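Local coordinates for protein 1d10 (Caenorhabditis elegans, PDB 1T9F) that is of unknown function but folds as a beta-trefoil of MIR repeats, related to the SDF2 proteins, at residues Pro94-His99 with Gln157-Gly162; Leu86-Phe91 with Gln100-Phe105; Gly140-Leu145 with Asp164-Gly169; Phe15-Asp20 with Ser170-Ala175; His25-Lys30 with Arg152-Gln157. All blocks are in the same frame, centred on the assembly; numbering follows the deposited sequence.

Contact 1 (Pro94-His99 with Gln157-Gly162); sequences PLSKQH and QREVVG
This is a polar contact between a loop and a strand, in which one carboxylate is held by backbone and hydroxyl donors. The loop P94-H99 joins strands 85-89 and 100-105, and Q157-G162 runs along strand 158-163 in the neighbouring MIR repeat. E159 carries the contact. Its CG is anti to the backbone N (chi1 175°), and the extended chain beyond it pushes the carboxylate into the loop. E159 OE2 takes two amides. L95 N gives the first bond at 2.9 Å and comes from above the carboxylate plane. S96 N gives the second at 3.0 Å, on the syn lone pair of E159 OE2, but this bond is bent, with an N-H...O angle of 134°. E159 OE1 also uses its syn lone pair, toward S96 OG at 2.6 Å. S146 OG, from strand 142-146, is a further partner of E159 OE1. The ring of P94 lies tip to tip with the carboxylate, P94 CG being 3.4 Å from E159 OE2.

A smaller apolar patch sits beside this site. S96 and H99 are the first and last residues of a type I turn. There H99 crosses V161 at about a right angle, with H99 CB 3.6 Å from V161 CG2. H99 CB also lies 3.7 Å from G162 O.

E159 is buried, and four donors share its two oxygens. Bonds to both oxygens would hinder rotation of the carboxylate. So many donors would be expected to stabilise the negative charge and keep the acid ionised.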
# COMPACT_ATOMS: atom_id res chain seq x y z
N PRO A 94 3.75 6.85 13.47
CA PRO A 94 3.05 6.97 14.75
C PRO A 94 3.69 6.27 15.95
O PRO A 94 3.76 6.84 17.04
CB PRO A 94 1.66 6.44 14.44
CG PRO A 94 1.92 5.42 13.39
CD PRO A 94 2.91 6.13 12.49
N LEU A 95 4.16 5.04 15.77
CA LEU A 95 4.77 4.29 16.87
C LEU A 95 6.26 4.07 16.67
O LEU A 95 6.98 3.77 17.62
CB LEU A 95 4.08 2.94 17.06
CG LEU A 95 2.57 2.94 17.34
CD1 LEU A 95 2.08 1.50 17.43
CD2 LEU A 95 2.28 3.69 18.63
N SER A 96 6.72 4.20 15.43
CA SER A 96 8.13 4.01 15.13
C SER A 96 8.75 5.33 14.69
O SER A 96 8.74 5.69 13.52
CB SER A 96 8.31 2.96 14.04
OG SER A 96 7.89 1.69 14.51
N LYS A 97 9.29 6.05 15.67
CA LYS A 97 9.91 7.35 15.44
C LYS A 97 10.97 7.37 14.34
O LYS A 97 11.12 8.37 13.63
CB LYS A 97 10.54 7.85 16.75
CG LYS A 97 9.54 8.11 17.87
CD LYS A 97 8.71 9.35 17.61
CE LYS A 97 7.92 9.76 18.84
NZ LYS A 97 7.27 11.11 18.70
N GLN A 98 11.71 6.28 14.21
CA GLN A 98 12.77 6.20 13.20
C GLN A 98 12.25 6.03 11.79
O GLN A 98 13.01 6.12 10.82
CB GLN A 98 13.73 5.05 13.51
CG GLN A 98 13.47 4.29 14.81
CD GLN A 98 12.21 3.43 14.77
OE1 GLN A 98 11.10 3.93 14.91
NE2 GLN A 98 12.40 2.13 14.57
N HIS A 99 10.95 5.77 11.65
CA HIS A 99 10.38 5.57 10.34
C HIS A 99 9.43 6.65 9.87
O HIS A 99 8.95 7.48 10.66
CB HIS A 99 9.71 4.20 10.26
CG HIS A 99 10.67 3.06 10.36
ND1 HIS A 99 11.86 3.03 9.66
CD2 HIS A 99 10.63 1.90 11.06
CE1 HIS A 99 12.50 1.90 9.92
NE2 HIS A 99 11.77 1.20 10.77
N GLN A 157 -3.69 -4.52 15.35
CA GLN A 157 -3.38 -4.16 13.97
C GLN A 157 -1.92 -3.73 13.87
O GLN A 157 -1.40 -3.04 14.74
CB GLN A 157 -4.33 -3.06 13.50
CG GLN A 157 -5.78 -3.53 13.44
CD GLN A 157 -6.72 -2.51 12.84
OE1 GLN A 157 -6.36 -1.76 11.94
NE2 GLN A 157 -7.97 -2.50 13.32
N ARG A 158 -1.25 -4.17 12.80
CA ARG A 158 0.17 -3.84 12.62
C ARG A 158 0.44 -2.46 12.05
O ARG A 158 -0.29 -1.98 11.18
CB ARG A 158 0.84 -4.90 11.74
CG ARG A 158 0.90 -6.30 12.35
CD ARG A 158 -0.44 -7.01 12.25
NE ARG A 158 -0.30 -8.46 12.37
CZ ARG A 158 -0.21 -9.13 13.52
NH1 ARG A 158 -0.23 -8.48 14.67
NH2 ARG A 158 -0.08 -10.45 13.51
N GLU A 159 1.50 -1.82 12.55
CA GLU A 159 1.88 -0.50 12.07
C GLU A 159 2.53 -0.62 10.70
O GLU A 159 3.40 -1.47 10.49
CB GLU A 159 2.87 0.18 13.04
CG GLU A 159 3.41 1.52 12.53
CD GLU A 159 4.55 2.08 13.38
OE1 GLU A 159 5.38 1.28 13.87
OE2 GLU A 159 4.62 3.31 13.55
N VAL A 160 2.09 0.22 9.77
CA VAL A 160 2.61 0.26 8.41
C VAL A 160 3.40 1.57 8.30
O VAL A 160 2.90 2.64 8.67
CB VAL A 160 1.47 0.27 7.37
CG1 VAL A 160 2.04 0.49 5.98
CG2 VAL A 160 0.70 -1.05 7.43
N VAL A 161 4.63 1.49 7.81
CA VAL A 161 5.46 2.68 7.70
C VAL A 161 6.36 2.67 6.47
O VAL A 161 6.35 1.72 5.69
CB VAL A 161 6.38 2.85 8.93
CG1 VAL A 161 5.57 2.83 10.22
CG2 VAL A 161 7.43 1.75 8.93
N GLY A 162 7.14 3.73 6.34
CA GLY A 162 8.06 3.85 5.23
C GLY A 162 9.48 3.71 5.76
O GLY A 162 9.91 4.51 6.59

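Contact 2 (Leu86-Phe91 with Gln100-Phe105); sequences LHSHHF and QEVSAF
Strands 85-89 and 100-105 form an antiparallel beta hairpin of the trefoil, in which the segments 86-89 and 100-105 run at 138° to each other. H87 and S103 are a hydrogen-bonded pair. H87 N reaches S103 O at 2.6 Å, and S103 N returns to H87 O at 2.8 Å.

H87 has the most surface buried here. Its CG is anti to the backbone N, so the imidazole lies beside F105 and points the same way. F105 CB sits over one face of the H87 ring, 4.0 Å from its centroid. The two rings are oblique, with planes 43° apart. H87 ND1 is hydrogen-bonded to D115 OD1.

Q100 is extended, with CG anti to the backbone N, and reaches back across the hairpin. Q100 NE2 donates to S88 OG at 2.7 Å, close to the plane of its own amide. S88 OG in turn donates to E101 O at 2.9 Å. T139 OG1 is a second partner of Q100 NE2. An alanine in place of Q100 removes the donor to S88 OG and the bond to T139, and would probably loosen this relay.

E101 is joined to the hairpin end by its backbone, with E101 N bonded to F91 O at 2.9 Å. Its side chain is also extended and crosses H89 obliquely. The H89 ring is held between H87 CD2 on one face and F91 CD1 over the centre of the other. E101 OE1 has a hydrogen bond from S35 OG as well as from H89. H89 NE2 donates to E101 OE1 at 2.7 Å from above the carboxylate plane, near the plane of its own ring.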
# COMPACT_ATOMS: atom_id res chain seq x y z
N LEU A 86 -3.13 5.54 -0.91
CA LEU A 86 -1.99 5.20 -0.08
C LEU A 86 -1.02 6.37 -0.27
O LEU A 86 -0.62 6.67 -1.40
CB LEU A 86 -1.35 3.91 -0.57
CG LEU A 86 -0.30 3.32 0.36
CD1 LEU A 86 -0.96 2.93 1.69
CD2 LEU A 86 0.33 2.11 -0.31
N HIS A 87 -0.64 7.00 0.82
CA HIS A 87 0.19 8.19 0.76
C HIS A 87 1.38 8.19 1.70
O HIS A 87 1.36 7.53 2.75
CB HIS A 87 -0.70 9.39 1.11
CG HIS A 87 -0.10 10.73 0.82
ND1 HIS A 87 -0.26 11.37 -0.38
CD2 HIS A 87 0.60 11.58 1.61
CE1 HIS A 87 0.31 12.56 -0.32
NE2 HIS A 87 0.84 12.71 0.88
N SER A 88 2.43 8.91 1.32
CA SER A 88 3.59 9.04 2.19
C SER A 88 4.14 10.45 2.08
O SER A 88 3.80 11.21 1.16
CB SER A 88 4.67 8.02 1.88
OG SER A 88 5.42 7.80 3.07
N HIS A 89 5.01 10.80 3.02
CA HIS A 89 5.56 12.14 3.07
C HIS A 89 6.57 12.23 4.19
O HIS A 89 6.90 11.23 4.83
CB HIS A 89 4.41 13.12 3.31
CG HIS A 89 3.35 12.59 4.22
ND1 HIS A 89 2.10 13.16 4.32
CD2 HIS A 89 3.35 11.55 5.08
CE1 HIS A 89 1.37 12.48 5.20
NE2 HIS A 89 2.11 11.50 5.68
N HIS A 90 7.07 13.44 4.44
CA HIS A 90 8.07 13.66 5.47
C HIS A 90 7.55 13.85 6.90
O HIS A 90 7.85 14.85 7.54
CB HIS A 90 8.97 14.84 5.10
CG HIS A 90 10.02 14.50 4.10
ND1 HIS A 90 10.89 13.44 4.27
CD2 HIS A 90 10.37 15.09 2.93
CE1 HIS A 90 11.73 13.39 3.25
NE2 HIS A 90 11.43 14.38 2.42
N PHE A 91 6.76 12.90 7.37
CA PHE A 91 6.26 12.95 8.74
C PHE A 91 6.78 11.68 9.41
O PHE A 91 7.10 10.71 8.73
CB PHE A 91 4.73 13.00 8.79
CG PHE A 91 4.14 14.30 8.30
CD1 PHE A 91 3.82 14.47 6.96
CD2 PHE A 91 3.92 15.35 9.18
CE1 PHE A 91 3.28 15.68 6.50
CE2 PHE A 91 3.38 16.56 8.74
CZ PHE A 91 3.06 16.72 7.39
N GLN A 100 9.17 6.63 8.57
CA GLN A 100 8.31 7.58 7.90
C GLN A 100 6.85 7.12 7.97
O GLN A 100 6.56 5.92 7.89
CB GLN A 100 8.78 7.70 6.46
CG GLN A 100 8.08 8.73 5.60
CD GLN A 100 8.76 8.84 4.25
OE1 GLN A 100 9.88 9.35 4.14
NE2 GLN A 100 8.10 8.35 3.21
N GLU A 101 5.95 8.08 8.10
CA GLU A 101 4.52 7.81 8.19
C GLU A 101 3.92 7.42 6.85
O GLU A 101 4.33 7.92 5.80
CB GLU A 101 3.77 9.05 8.70
CG GLU A 101 2.30 8.84 9.04
CD GLU A 101 1.52 10.15 9.11
OE1 GLU A 101 1.06 10.63 8.05
OE2 GLU A 101 1.36 10.70 10.22
N VAL A 102 2.95 6.51 6.89
CA VAL A 102 2.24 6.07 5.70
C VAL A 102 0.77 6.30 6.02
O VAL A 102 0.28 5.84 7.04
CB VAL A 102 2.51 4.59 5.38
CG1 VAL A 102 1.57 4.11 4.29
CG2 VAL A 102 3.96 4.41 4.93
N SER A 103 0.07 7.03 5.17
CA SER A 103 -1.32 7.34 5.43
C SER A 103 -2.22 7.10 4.23
O SER A 103 -1.75 6.72 3.16
CB SER A 103 -1.43 8.81 5.85
OG SER A 103 -0.93 9.65 4.82
N ALA A 104 -3.52 7.31 4.43
CA ALA A 104 -4.51 7.19 3.37
C ALA A 104 -4.94 8.65 3.20
O ALA A 104 -5.55 9.23 4.10
CB ALA A 104 -5.68 6.34 3.83
N PHE A 105 -4.60 9.23 2.06
CA PHE A 105 -4.88 10.64 1.83
C PHE A 105 -5.78 11.04 0.67
O PHE A 105 -5.97 10.29 -0.29
CB PHE A 105 -3.53 11.39 1.73
CG PHE A 105 -3.63 12.76 1.11
CD1 PHE A 105 -3.46 12.93 -0.27
CD2 PHE A 105 -3.92 13.87 1.89
CE1 PHE A 105 -3.58 14.19 -0.86
CE2 PHE A 105 -4.04 15.14 1.31
CZ PHE A 105 -3.87 15.29 -0.07

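Contact 3 (Gly140-Leu145 with Asp164-Gly169); sequences GSYLSL and DSITGG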
# COMPACT_ATOMS: atom_id res chain seq x y z
N GLY A 140 11.27 7.61 -1.66
CA GLY A 140 12.11 6.43 -1.82
C GLY A 140 11.93 5.38 -0.74
O GLY A 140 12.56 4.32 -0.78
N SER A 141 11.08 5.67 0.24
CA SER A 141 10.84 4.75 1.34
C SER A 141 10.03 3.55 0.89
O SER A 141 9.13 3.68 0.05
CB SER A 141 10.11 5.45 2.49
OG SER A 141 10.79 6.63 2.86
N TYR A 142 10.35 2.39 1.44
CA TYR A 142 9.65 1.16 1.11
C TYR A 142 8.45 0.99 2.03
O TYR A 142 8.52 1.28 3.23
CB TYR A 142 10.59 -0.02 1.28
CG TYR A 142 11.74 -0.04 0.29
CD1 TYR A 142 11.57 -0.57 -0.99
CD2 TYR A 142 13.00 0.46 0.64
CE1 TYR A 142 12.62 -0.59 -1.90
CE2 TYR A 142 14.06 0.44 -0.27
CZ TYR A 142 13.86 -0.09 -1.54
OH TYR A 142 14.90 -0.10 -2.45
N LEU A 143 7.34 0.52 1.47
CA LEU A 143 6.14 0.28 2.28
C LEU A 143 6.52 -0.93 3.12
O LEU A 143 6.86 -1.98 2.56
CB LEU A 143 4.96 -0.05 1.36
CG LEU A 143 3.63 -0.37 2.05
CD1 LEU A 143 3.09 0.88 2.73
CD2 LEU A 143 2.64 -0.89 1.02
N SER A 144 6.47 -0.81 4.44
CA SER A 144 6.86 -1.93 5.29
C SER A 144 6.12 -1.98 6.62
O SER A 144 5.66 -0.96 7.13
CB SER A 144 8.36 -1.86 5.61
OG SER A 144 9.14 -1.65 4.45
N LEU A 145 6.02 -3.19 7.18
CA LEU A 145 5.42 -3.35 8.49
C LEU A 145 6.60 -3.04 9.42
O LEU A 145 7.69 -3.60 9.26
CB LEU A 145 4.93 -4.78 8.70
CG LEU A 145 3.77 -5.25 7.82
CD1 LEU A 145 3.28 -6.61 8.30
CD2 LEU A 145 2.64 -4.23 7.90
N ASP A 164 13.67 3.48 5.14
CA ASP A 164 14.71 3.89 4.21
C ASP A 164 15.27 2.67 3.50
O ASP A 164 15.62 2.73 2.33
CB ASP A 164 15.83 4.64 4.93
CG ASP A 164 15.40 6.01 5.43
OD1 ASP A 164 14.79 6.77 4.64
OD2 ASP A 164 15.67 6.33 6.60
N SER A 165 15.35 1.55 4.21
CA SER A 165 15.89 0.34 3.61
C SER A 165 14.89 -0.81 3.60
O SER A 165 13.88 -0.77 4.31
CB SER A 165 17.17 -0.09 4.34
OG SER A 165 18.16 0.93 4.28
N ILE A 166 15.18 -1.82 2.80
CA ILE A 166 14.33 -2.99 2.70
C ILE A 166 14.48 -3.82 3.97
O ILE A 166 15.59 -4.11 4.40
CB ILE A 166 14.72 -3.84 1.48
CG1 ILE A 166 14.48 -3.04 0.20
CG2 ILE A 166 13.91 -5.13 1.45
CD1 ILE A 166 14.88 -3.76 -1.08
N THR A 167 13.35 -4.20 4.57
CA THR A 167 13.39 -4.99 5.78
C THR A 167 12.60 -6.29 5.63
O THR A 167 12.14 -6.63 4.53
CB THR A 167 12.81 -4.20 6.98
OG1 THR A 167 11.41 -3.94 6.76
CG2 THR A 167 13.54 -2.88 7.15
N GLY A 168 12.48 -7.03 6.73
CA GLY A 168 11.75 -8.28 6.71
C GLY A 168 10.25 -8.04 6.65
O GLY A 168 9.46 -8.99 6.64
N GLY A 169 9.86 -6.77 6.62
CA GLY A 169 8.44 -6.43 6.55
C GLY A 169 8.10 -5.73 5.24
O GLY A 169 6.98 -5.27 5.06
O HOH W 1 15.26 4.15 0.11
O HOH W 2 10.46 -2.69 8.89
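The Y142 ring has I166 CG1 over the centre of one face, 3.5 Å from the centroid and 14° off the normal, a CH-pi contact. G140 O lies over the opposite face, offset toward the rim. At the edge, D164 O approaches Y142 CE2 at 3.8 Å. I166 crosses the tyrosine obliquely, and its CD1 reaches toward the hydroxyl end.

The other end of the contact is polar. L145 N donates to G169 O at 3.1 Å, above the carbonyl plane. N17 ND2 is a second donor to G169 O. T167 OG1 accepts from G169 N at 3.2 Å in an ST turn, which shapes the loop D164-G169. The backbones come so close here that a side chain on G169 would run into L145 O. S144 lies near T167, but its hydroxyl is bonded to S170 OG and T163 OG1.

Two waters bridge the segments. One donates to G140 O and D164 O. The other donates to L145 O and meets T167 OG1 at 2.6 Å.

The loop is thus joined to G140-L145 by packing on the tyrosine face at one end and a backbone bond at the other, with a water at each end satisfying backbone carbonyls.

Contact 4 (Phe15-Asp20 with Ser170-Ala175); sequences FINAND and SAWKVA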
# COMPACT_ATOMS: atom_id res chain seq x y z
N PHE A 15 -3.60 -6.69 -0.45
CA PHE A 15 -2.14 -6.74 -0.38
C PHE A 15 -1.78 -7.45 0.93
O PHE A 15 -2.00 -6.91 2.01
CB PHE A 15 -1.53 -5.34 -0.40
CG PHE A 15 -1.63 -4.66 -1.74
CD1 PHE A 15 -2.84 -4.12 -2.17
CD2 PHE A 15 -0.54 -4.61 -2.59
CE1 PHE A 15 -2.95 -3.55 -3.44
CE2 PHE A 15 -0.64 -4.05 -3.86
CZ PHE A 15 -1.84 -3.52 -4.28
N ILE A 16 -1.23 -8.65 0.81
CA ILE A 16 -0.87 -9.44 1.98
C ILE A 16 0.63 -9.38 2.28
O ILE A 16 1.46 -9.57 1.39
CB ILE A 16 -1.27 -10.92 1.77
CG1 ILE A 16 -2.78 -11.01 1.51
CG2 ILE A 16 -0.87 -11.76 2.99
CD1 ILE A 16 -3.26 -12.42 1.26
N ASN A 17 0.99 -9.13 3.54
CA ASN A 17 2.40 -9.08 3.87
C ASN A 17 2.94 -10.51 3.89
O ASN A 17 2.48 -11.35 4.67
CB ASN A 17 2.62 -8.38 5.21
CG ASN A 17 4.09 -8.13 5.49
OD1 ASN A 17 4.77 -8.98 6.05
ND2 ASN A 17 4.58 -6.97 5.09
N ALA A 18 3.89 -10.77 3.01
CA ALA A 18 4.50 -12.09 2.86
C ALA A 18 4.92 -12.81 4.14
O ALA A 18 4.57 -13.98 4.34
CB ALA A 18 5.70 -11.99 1.93
N ASN A 19 5.66 -12.14 5.00
CA ASN A 19 6.14 -12.78 6.22
C ASN A 19 5.19 -12.79 7.42
O ASN A 19 5.27 -13.67 8.28
CB ASN A 19 7.49 -12.15 6.59
CG ASN A 19 8.57 -12.39 5.52
OD1 ASN A 19 9.62 -11.74 5.52
ND2 ASN A 19 8.32 -13.35 4.62
N ASP A 20 4.27 -11.83 7.48
CA ASP A 20 3.32 -11.76 8.59
C ASP A 20 1.93 -12.28 8.23
O ASP A 20 1.19 -12.75 9.10
CB ASP A 20 3.20 -10.32 9.10
CG ASP A 20 2.36 -10.22 10.35
OD1 ASP A 20 2.57 -11.03 11.27
OD2 ASP A 20 1.49 -9.32 10.42
N SER A 170 9.07 -5.68 4.33
CA SER A 170 8.90 -5.01 3.03
C SER A 170 8.33 -5.86 1.90
O SER A 170 7.92 -5.32 0.87
CB SER A 170 10.23 -4.41 2.57
OG SER A 170 10.79 -3.58 3.58
N ALA A 171 8.29 -7.17 2.07
CA ALA A 171 7.78 -8.04 1.01
C ALA A 171 6.26 -8.20 1.06
O ALA A 171 5.70 -8.54 2.09
CB ALA A 171 8.45 -9.39 1.09
N TRP A 172 5.61 -7.96 -0.08
CA TRP A 172 4.16 -8.10 -0.17
C TRP A 172 3.77 -9.08 -1.27
O TRP A 172 4.56 -9.37 -2.17
CB TRP A 172 3.50 -6.74 -0.46
CG TRP A 172 3.77 -5.70 0.59
CD1 TRP A 172 4.85 -4.87 0.66
CD2 TRP A 172 2.97 -5.42 1.75
NE1 TRP A 172 4.78 -4.08 1.79
CE2 TRP A 172 3.63 -4.40 2.47
CE3 TRP A 172 1.76 -5.93 2.24
CZ2 TRP A 172 3.12 -3.88 3.67
CZ3 TRP A 172 1.25 -5.41 3.44
CH2 TRP A 172 1.94 -4.40 4.13
N LYS A 173 2.54 -9.55 -1.18
CA LYS A 173 1.97 -10.49 -2.13
C LYS A 173 0.53 -10.06 -2.41
O LYS A 173 -0.18 -9.65 -1.49
CB LYS A 173 2.00 -11.90 -1.53
CG LYS A 173 1.24 -12.93 -2.31
CD LYS A 173 1.12 -14.23 -1.51
CE LYS A 173 0.40 -13.99 -0.18
NZ LYS A 173 0.17 -15.24 0.60
N VAL A 174 0.11 -10.16 -3.66
CA VAL A 174 -1.24 -9.77 -4.05
C VAL A 174 -2.19 -10.96 -4.02
O VAL A 174 -1.77 -12.11 -4.16
CB VAL A 174 -1.24 -9.16 -5.48
CG1 VAL A 174 -2.64 -9.16 -6.05
CG2 VAL A 174 -0.72 -7.74 -5.43
N ALA A 175 -3.47 -10.68 -3.81
CA ALA A 175 -4.50 -11.72 -3.77
C ALA A 175 -5.82 -11.10 -4.20
O ALA A 175 -6.13 -9.95 -3.88
CB ALA A 175 -4.61 -12.31 -2.37
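Backbone bonds come first. Strands 12-17 and 172-175 run antiparallel, with I16 and K173 as the hydrogen-bonded pair. I16 N meets K173 O at 2.7 Å, nearly along the C=O axis. K173 N returns to I16 O at 2.8 Å. Past the strand end, A18 N donates to A171 O at 3.0 Å from above the carbonyl plane.

The main side-chain contact is N17 against W172. N17 CG is anti to the backbone N (chi1 -171°), which brings the amide over one face of the indole, standing nearly upright on it. The amide and ring planes are 87° apart. N17 ND2 is above the rim, 3.7 Å from W172 CZ2, and N17 CB makes a CH-pi contact with the six-membered ring. The polar ends are bonded outside the indole face: N17 ND2 to G169 O, and W172 NE1 to L143 O. N17 OD1 accepts from D20 N at 3.2 Å in an Asx motif, on a lone pair in the carbonyl plane. An alanine in place of W172 removes the indole face under N17 and the NE1 donor to L143 O, and would probably loosen the packing at this end of the strand pair.

Apolar pairs add to both faces. F15 CE2 touches V174 CG2 at 4.0 Å, on the same face as N17 and W172. On the other face I16 lies alongside the aliphatic part of K173, and I16 CD1 meets A175 CB at 3.9 Å.

This pairing of the first and last strands closes the six-stranded antiparallel barrel, as is characteristic of a beta-trefoil.

Contact 5 (His25-Lys30 with Arg152-Gln157); sequences HSHDVK and RPIHGQ
In this beta-trefoil, strand 23-27 of the first MIR repeat, with the corner after it, packs against the loop between strands 148-149 and 158-163 in the last repeat. The loop segment ends in a type II turn from I154 to Q157. No hydrogen bond joins the two segments. H25 CG is anti to the backbone N (chi1 -176°), and H25 ND1 lies 4.0 Å from Q157 OE1, with the ring and amide planes 82° apart.

H27 makes the closest approaches, to both Q157 and I154. Its CG lies between the backbone N and the carbonyl carbon, the crowded position (chi1 37°), and the ring reaches tip to tip toward Q157. H27 CE1 also meets I154 CG2 at 3.6 Å. S39 OG is hydrogen-bonded to H27 NE2, which is likely to hold the ring in this orientation. The chain then bends at D28, the centre of an inverse gamma turn. V29 follows, its CB over one face of the H27 ring and its CG2 4.2 Å from I154 CG2.

Q157 OE1 has its own hydrogen bond to T41 OG1. Its closest approach to the strand is to H27 CE1, at 3.2 Å and near the ring plane.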
# COMPACT_ATOMS: atom_id res chain seq x y z
N HIS A 25 -4.53 -2.35 5.13
CA HIS A 25 -5.87 -1.96 5.54
C HIS A 25 -6.00 -0.48 5.91
O HIS A 25 -5.01 0.18 6.25
CB HIS A 25 -6.19 -2.85 6.76
CG HIS A 25 -7.57 -2.71 7.31
ND1 HIS A 25 -7.90 -1.79 8.29
CD2 HIS A 25 -8.69 -3.46 7.12
CE1 HIS A 25 -9.15 -1.98 8.67
NE2 HIS A 25 -9.65 -2.98 7.97
N SER A 26 -7.22 0.03 5.81
CA SER A 26 -7.47 1.40 6.22
C SER A 26 -8.87 1.49 6.79
O SER A 26 -9.63 0.52 6.73
CB SER A 26 -7.29 2.39 5.08
OG SER A 26 -7.13 3.69 5.63
N HIS A 27 -9.22 2.64 7.34
CA HIS A 27 -10.51 2.81 7.98
C HIS A 27 -10.67 4.27 8.37
O HIS A 27 -9.80 5.08 8.09
CB HIS A 27 -10.52 1.92 9.22
CG HIS A 27 -9.19 1.88 9.91
ND1 HIS A 27 -8.81 0.84 10.74
CD2 HIS A 27 -8.15 2.75 9.90
CE1 HIS A 27 -7.59 1.08 11.21
NE2 HIS A 27 -7.17 2.23 10.71
N ASP A 28 -11.78 4.61 9.02
CA ASP A 28 -12.04 5.99 9.41
C ASP A 28 -11.40 6.33 10.75
O ASP A 28 -12.02 6.94 11.62
CB ASP A 28 -13.55 6.24 9.50
CG ASP A 28 -13.90 7.72 9.37
OD1 ASP A 28 -13.15 8.56 9.92
OD2 ASP A 28 -14.92 8.03 8.72
N VAL A 29 -10.15 5.92 10.92
CA VAL A 29 -9.40 6.20 12.15
C VAL A 29 -8.19 7.01 11.74
O VAL A 29 -7.36 6.54 10.96
CB VAL A 29 -8.93 4.90 12.83
CG1 VAL A 29 -8.07 5.23 14.04
CG2 VAL A 29 -10.13 4.05 13.25
N LYS A 30 -8.09 8.24 12.25
CA LYS A 30 -6.98 9.12 11.91
C LYS A 30 -5.82 9.06 12.89
O LYS A 30 -6.00 8.69 14.05
CB LYS A 30 -7.47 10.56 11.79
CG LYS A 30 -8.57 10.74 10.74
CD LYS A 30 -8.73 12.19 10.31
CE LYS A 30 -9.72 12.31 9.15
NZ LYS A 30 -9.79 13.69 8.58
N ARG A 152 -5.86 -0.35 21.45
CA ARG A 152 -7.20 0.15 21.13
C ARG A 152 -7.07 1.55 20.52
O ARG A 152 -6.09 2.25 20.77
CB ARG A 152 -8.05 0.23 22.40
CG ARG A 152 -7.76 1.45 23.27
CD ARG A 152 -6.30 1.53 23.67
NE ARG A 152 -5.85 0.33 24.39
CZ ARG A 152 -6.42 -0.11 25.51
NH1 ARG A 152 -7.45 0.53 26.04
NH2 ARG A 152 -5.94 -1.20 26.10
N PRO A 153 -8.05 1.98 19.72
CA PRO A 153 -9.29 1.29 19.32
C PRO A 153 -9.10 0.34 18.14
O PRO A 153 -10.08 -0.11 17.55
CB PRO A 153 -10.21 2.45 18.97
CG PRO A 153 -9.25 3.39 18.30
CD PRO A 153 -8.06 3.37 19.23
N ILE A 154 -7.85 0.05 17.80
CA ILE A 154 -7.53 -0.84 16.68
C ILE A 154 -6.52 -1.87 17.17
O ILE A 154 -5.48 -2.09 16.54
CB ILE A 154 -6.93 -0.05 15.48
CG1 ILE A 154 -5.82 0.87 15.97
CG2 ILE A 154 -8.03 0.74 14.78
CD1 ILE A 154 -5.07 1.60 14.84
N HIS A 155 -6.83 -2.50 18.30
CA HIS A 155 -5.96 -3.48 18.92
C HIS A 155 -5.50 -4.66 18.07
O HIS A 155 -6.30 -5.37 17.46
CB HIS A 155 -6.64 -4.02 20.19
CG HIS A 155 -5.88 -5.13 20.85
ND1 HIS A 155 -5.92 -6.43 20.39
CD2 HIS A 155 -5.06 -5.14 21.92
CE1 HIS A 155 -5.15 -7.19 21.15
NE2 HIS A 155 -4.61 -6.43 22.08
N GLY A 156 -4.19 -4.87 18.05
CA GLY A 156 -3.63 -5.98 17.30
C GLY A 156 -3.27 -5.67 15.86
O GLY A 156 -2.63 -6.48 15.20
N GLN A 157 -3.69 -4.52 15.35
CA GLN A 157 -3.38 -4.16 13.97
C GLN A 157 -1.92 -3.73 13.87
O GLN A 157 -1.40 -3.04 14.74
CB GLN A 157 -4.33 -3.06 13.50
CG GLN A 157 -5.78 -3.53 13.44
CD GLN A 157 -6.72 -2.51 12.84
OE1 GLN A 157 -6.36 -1.76 11.94
NE2 GLN A 157 -7.97 -2.50 13.32

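From the N terminus, contact 4 opens at 15-20 and closes last, at 170-175. It holds the other four contacts inside its loop and joins the chain's first strand to its last. Contact 5 opens next, at 25-30, and closes at 152-157. Contact 2 is nested inside it as a local hairpin. Contact 1 starts in that hairpin's loop and ends at 157-162, so it crosses contacts 2, 3 and 5 and shares Q157 with contact 5. Contact 3 opens at 140-145, after contact 2 has closed, and crosses contacts 1 and 5. Strand 158-163 pairs with both 100-105 and 142-146, and R158 forms a salt bridge with D20 of contact 4.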